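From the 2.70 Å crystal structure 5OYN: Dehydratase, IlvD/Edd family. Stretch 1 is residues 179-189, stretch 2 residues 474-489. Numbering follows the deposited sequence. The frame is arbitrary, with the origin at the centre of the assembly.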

# COMPACT_ATOMS: atom_id res chain seq x y z
N ILE A 179 0.18 25.68 21.92
CA ILE A 179 -0.45 26.83 21.27
C ILE A 179 -0.91 27.85 22.31
O ILE A 179 -0.66 29.05 22.18
CB ILE A 179 -1.62 26.38 20.38
CG1 ILE A 179 -1.16 25.36 19.32
CG2 ILE A 179 -2.30 27.58 19.74
CD1 ILE A 179 0.08 25.76 18.54
N TRP A 180 -1.60 27.39 23.37
CA TRP A 180 -2.12 28.31 24.38
C TRP A 180 -1.00 28.97 25.18
O TRP A 180 -1.10 30.15 25.51
CB TRP A 180 -3.08 27.60 25.32
CG TRP A 180 -3.82 26.48 24.67
CD1 TRP A 180 -3.90 25.19 25.11
CD2 TRP A 180 -4.57 26.55 23.46
NE1 TRP A 180 -4.66 24.45 24.24
CE2 TRP A 180 -5.08 25.25 23.22
CE3 TRP A 180 -4.86 27.57 22.56
CZ2 TRP A 180 -5.87 24.96 22.11
CZ3 TRP A 180 -5.65 27.27 21.44
CH2 TRP A 180 -6.15 25.98 21.23
N ARG A 181 0.07 28.22 25.51
CA ARG A 181 1.21 28.85 26.18
C ARG A 181 1.95 29.80 25.25
O ARG A 181 2.51 30.80 25.70
CB ARG A 181 2.20 27.80 26.71
CG ARG A 181 1.56 26.71 27.54
CD ARG A 181 2.51 26.04 28.53
NE ARG A 181 1.72 25.51 29.66
CZ ARG A 181 1.77 24.26 30.12
NH1 ARG A 181 2.60 23.37 29.57
NH2 ARG A 181 0.98 23.89 31.14
N SER A 182 1.96 29.52 23.96
CA SER A 182 2.69 30.39 23.05
C SER A 182 1.90 31.63 22.70
O SER A 182 2.50 32.64 22.33
CB SER A 182 3.10 29.64 21.78
OG SER A 182 4.26 28.86 22.04
N ARG A 183 0.56 31.57 22.79
CA ARG A 183 -0.26 32.77 22.64
C ARG A 183 0.08 33.79 23.73
O ARG A 183 0.03 35.00 23.48
CB ARG A 183 -1.75 32.41 22.67
CG ARG A 183 -2.29 31.86 21.36
CD ARG A 183 -3.71 32.33 21.07
NE ARG A 183 -4.72 31.32 21.37
CZ ARG A 183 -5.86 31.14 20.69
NH1 ARG A 183 -6.18 31.89 19.65
NH2 ARG A 183 -6.71 30.19 21.07
N ARG A 184 0.45 33.33 24.92
CA ARG A 184 0.75 34.22 26.02
C ARG A 184 2.14 34.83 25.88
O ARG A 184 2.33 36.02 26.17
CB ARG A 184 0.62 33.47 27.35
CG ARG A 184 -0.79 32.95 27.58
CD ARG A 184 -0.94 32.37 28.96
NE ARG A 184 -1.75 31.16 28.95
CZ ARG A 184 -1.34 29.99 29.43
NH1 ARG A 184 -0.12 29.88 29.96
NH2 ARG A 184 -2.15 28.93 29.39
N LYS A 185 3.12 34.04 25.45
CA LYS A 185 4.47 34.56 25.33
C LYS A 185 4.62 35.48 24.12
O LYS A 185 5.43 36.41 24.15
CB LYS A 185 5.45 33.39 25.27
CG LYS A 185 5.17 32.34 26.33
CD LYS A 185 6.45 31.67 26.80
CE LYS A 185 6.35 30.15 26.70
NZ LYS A 185 6.21 29.51 28.04
N LEU A 186 3.85 35.24 23.06
CA LEU A 186 3.88 36.16 21.92
C LEU A 186 3.25 37.50 22.27
O LEU A 186 3.71 38.54 21.78
CB LEU A 186 3.16 35.54 20.73
CG LEU A 186 3.17 36.37 19.45
CD1 LEU A 186 4.51 36.23 18.74
CD2 LEU A 186 2.02 35.96 18.54
N ALA A 187 2.21 37.49 23.11
CA ALA A 187 1.63 38.75 23.57
C ALA A 187 2.59 39.47 24.51
O ALA A 187 2.83 40.67 24.37
CB ALA A 187 0.29 38.49 24.26
N ALA A 188 3.16 38.74 25.47
CA ALA A 188 4.15 39.26 26.41
C ALA A 188 5.49 39.60 25.75
O ALA A 188 6.44 39.95 26.49
CB ALA A 188 4.36 38.27 27.56
N GLY A 189 5.56 39.49 24.42
CA GLY A 189 6.75 39.86 23.68
C GLY A 189 7.98 39.04 24.02
O GLY A 189 9.10 39.57 23.95
N VAL A 474 -13.36 29.07 24.57
CA VAL A 474 -13.56 29.63 25.90
C VAL A 474 -12.24 29.92 26.61
O VAL A 474 -12.17 30.81 27.47
CB VAL A 474 -14.46 28.71 26.74
CG1 VAL A 474 -14.58 29.22 28.17
CG2 VAL A 474 -15.85 28.61 26.11
N ASN A 475 -11.15 29.21 26.28
CA ASN A 475 -9.89 29.46 26.97
C ASN A 475 -9.30 30.82 26.57
O ASN A 475 -8.18 30.89 26.06
CB ASN A 475 -8.89 28.32 26.74
CG ASN A 475 -8.67 27.98 25.26
OD1 ASN A 475 -9.62 27.87 24.48
ND2 ASN A 475 -7.41 27.80 24.88
N MET A 476 -10.06 31.89 26.83
CA MET A 476 -9.61 33.26 26.54
C MET A 476 -8.47 33.67 27.47
O MET A 476 -8.45 33.30 28.65
CB MET A 476 -10.77 34.24 26.70
CG MET A 476 -11.78 34.20 25.57
SD MET A 476 -13.35 35.04 25.95
CE MET A 476 -14.02 33.89 27.15
N GLN A 477 -7.52 34.46 26.93
CA GLN A 477 -6.38 34.87 27.74
C GLN A 477 -6.50 36.34 28.17
O GLN A 477 -7.19 37.13 27.51
CB GLN A 477 -5.06 34.66 26.98
CG GLN A 477 -4.83 35.58 25.79
CD GLN A 477 -3.40 35.47 25.26
OE1 GLN A 477 -2.78 34.40 25.31
NE2 GLN A 477 -2.86 36.58 24.75
N PRO A 478 -5.84 36.73 29.26
CA PRO A 478 -5.87 38.13 29.71
C PRO A 478 -5.40 39.07 28.62
O PRO A 478 -4.69 38.65 27.69
CB PRO A 478 -4.90 38.14 30.90
CG PRO A 478 -4.89 36.75 31.40
CD PRO A 478 -5.10 35.87 30.21
N PRO A 479 -5.77 40.35 28.69
CA PRO A 479 -5.20 41.34 27.78
C PRO A 479 -3.70 41.48 27.99
O PRO A 479 -3.15 41.04 29.00
CB PRO A 479 -5.94 42.64 28.14
CG PRO A 479 -7.18 42.19 28.87
CD PRO A 479 -6.81 40.92 29.57
N ASP A 480 -3.04 42.11 27.01
CA ASP A 480 -1.58 42.11 27.01
C ASP A 480 -1.03 42.81 28.24
O ASP A 480 -0.09 42.32 28.88
CB ASP A 480 -1.05 42.77 25.74
CG ASP A 480 -1.52 42.08 24.46
OD1 ASP A 480 -2.25 41.06 24.55
OD2 ASP A 480 -1.17 42.57 23.37
N HIS A 481 -1.62 43.96 28.60
CA HIS A 481 -1.07 44.74 29.71
C HIS A 481 -1.06 43.93 31.00
O HIS A 481 -0.12 44.05 31.80
CB HIS A 481 -1.84 46.06 29.87
CG HIS A 481 -3.17 45.94 30.57
ND1 HIS A 481 -4.37 46.05 29.90
CD2 HIS A 481 -3.48 45.76 31.88
CE1 HIS A 481 -5.36 45.92 30.76
NE2 HIS A 481 -4.85 45.73 31.97
N LEU A 482 -2.06 43.06 31.20
CA LEU A 482 -2.07 42.18 32.37
C LEU A 482 -1.06 41.04 32.23
O LEU A 482 -0.39 40.68 33.21
CB LEU A 482 -3.48 41.62 32.59
CG LEU A 482 -4.44 42.57 33.30
CD1 LEU A 482 -5.83 42.50 32.68
CD2 LEU A 482 -4.49 42.26 34.78
N LEU A 483 -0.95 40.45 31.03
CA LEU A 483 0.05 39.42 30.80
C LEU A 483 1.44 39.94 31.14
O LEU A 483 2.22 39.26 31.81
CB LEU A 483 0.00 38.93 29.35
CG LEU A 483 -1.06 37.87 29.06
CD1 LEU A 483 -1.32 37.69 27.57
CD2 LEU A 483 -0.70 36.54 29.72
N LYS A 484 1.75 41.17 30.70
CA LYS A 484 3.06 41.74 30.98
C LYS A 484 3.29 41.98 32.46
O LYS A 484 4.45 42.03 32.90
CB LYS A 484 3.25 43.04 30.18
CG LYS A 484 3.46 42.78 28.68
CD LYS A 484 3.49 44.05 27.84
CE LYS A 484 3.81 43.73 26.37
NZ LYS A 484 3.55 44.87 25.43
N LYS A 485 2.23 42.10 33.26
CA LYS A 485 2.35 42.19 34.71
C LYS A 485 2.45 40.83 35.39
O LYS A 485 2.53 40.78 36.62
CB LYS A 485 1.16 42.96 35.30
CG LYS A 485 0.92 44.34 34.72
CD LYS A 485 -0.47 44.84 35.15
CE LYS A 485 -0.70 46.32 34.81
NZ LYS A 485 -2.15 46.71 34.94
N GLY A 486 2.46 39.74 34.63
CA GLY A 486 2.57 38.41 35.19
C GLY A 486 1.26 37.74 35.57
O GLY A 486 1.28 36.70 36.23
N ILE A 487 0.12 38.32 35.19
CA ILE A 487 -1.18 37.75 35.51
C ILE A 487 -1.55 36.83 34.35
O ILE A 487 -1.98 37.28 33.29
CB ILE A 487 -2.23 38.83 35.74
CG1 ILE A 487 -1.91 39.54 37.06
CG2 ILE A 487 -3.64 38.23 35.74
CD1 ILE A 487 -2.92 40.57 37.46
N MET A 488 -1.39 35.52 34.57
CA MET A 488 -1.38 34.60 33.44
C MET A 488 -2.78 34.17 33.03
O MET A 488 -3.00 33.83 31.86
CB MET A 488 -0.52 33.38 33.77
CG MET A 488 0.96 33.69 33.91
SD MET A 488 1.52 34.87 32.66
CE MET A 488 1.46 33.84 31.19
N SER A 489 -3.74 34.18 33.95
CA SER A 489 -5.10 33.79 33.60
C SER A 489 -6.09 34.60 34.42
O SER A 489 -5.83 34.93 35.58
CB SER A 489 -5.32 32.29 33.83
OG SER A 489 -4.78 31.88 35.07
O HOH W 1 -3.52 31.81 25.47

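No direct hydrogen bond joins these two stretches, although 508 Å² of surface is buried between them; the polar link runs through one water. That water donates to Trp 180 O at 2.9 Å and to Gln 477 OE1 at 2.7 Å, bridging the helix backbone to a loop side chain. Gln 477 otherwise works by packing. Its OE1 lies 3.3 Å from Arg 184 CG and 3.4 Å from Arg 184 N, but the angle at that amide is too poor for a hydrogen bond. The amide N belongs to the helix, with a weak bond to Arg 181 O.

A further rule concerns size. The two helices cross almost perpendicularly, at -92°, with axes 9.7 Å apart at closest approach, and a small residue sits where the chains draw near. Ala 187 points its CB toward the other stretch and serves three neighbours with one methyl: Leu 483 CD1 at 3.8 Å from Ala 187 CB, Asp 480 OD1 at 3.6 Å from the same CB, and Gln 477 NE2 at 3.7 Å from it. One residue on, the backbones come closer still, with Ala 188 CA 5.3 Å from Lys 484 CA. Here the extended lysine lies across the end of helix 179-187, its CE 3.8 Å from Ala 187 O, a packing contact made by the aliphatic chain.

Arg 184, with the largest covered area, also offers its aliphatic part: Arg 184 CD meets Met 488 CE at 3.6 Å, and Arg 184 CB lies 4.1 Å from Leu 483 CD2. Met 488 starts out sideways, yet its end comes nearer.

Two turns back along the helix from Ala 187, Asn 475 sets its amide over one face of the Trp 180 ring, with ND2 3.4 Å from Trp 180 CD2. Trp 180 NE1 is hydrogen-bonded elsewhere in the structure.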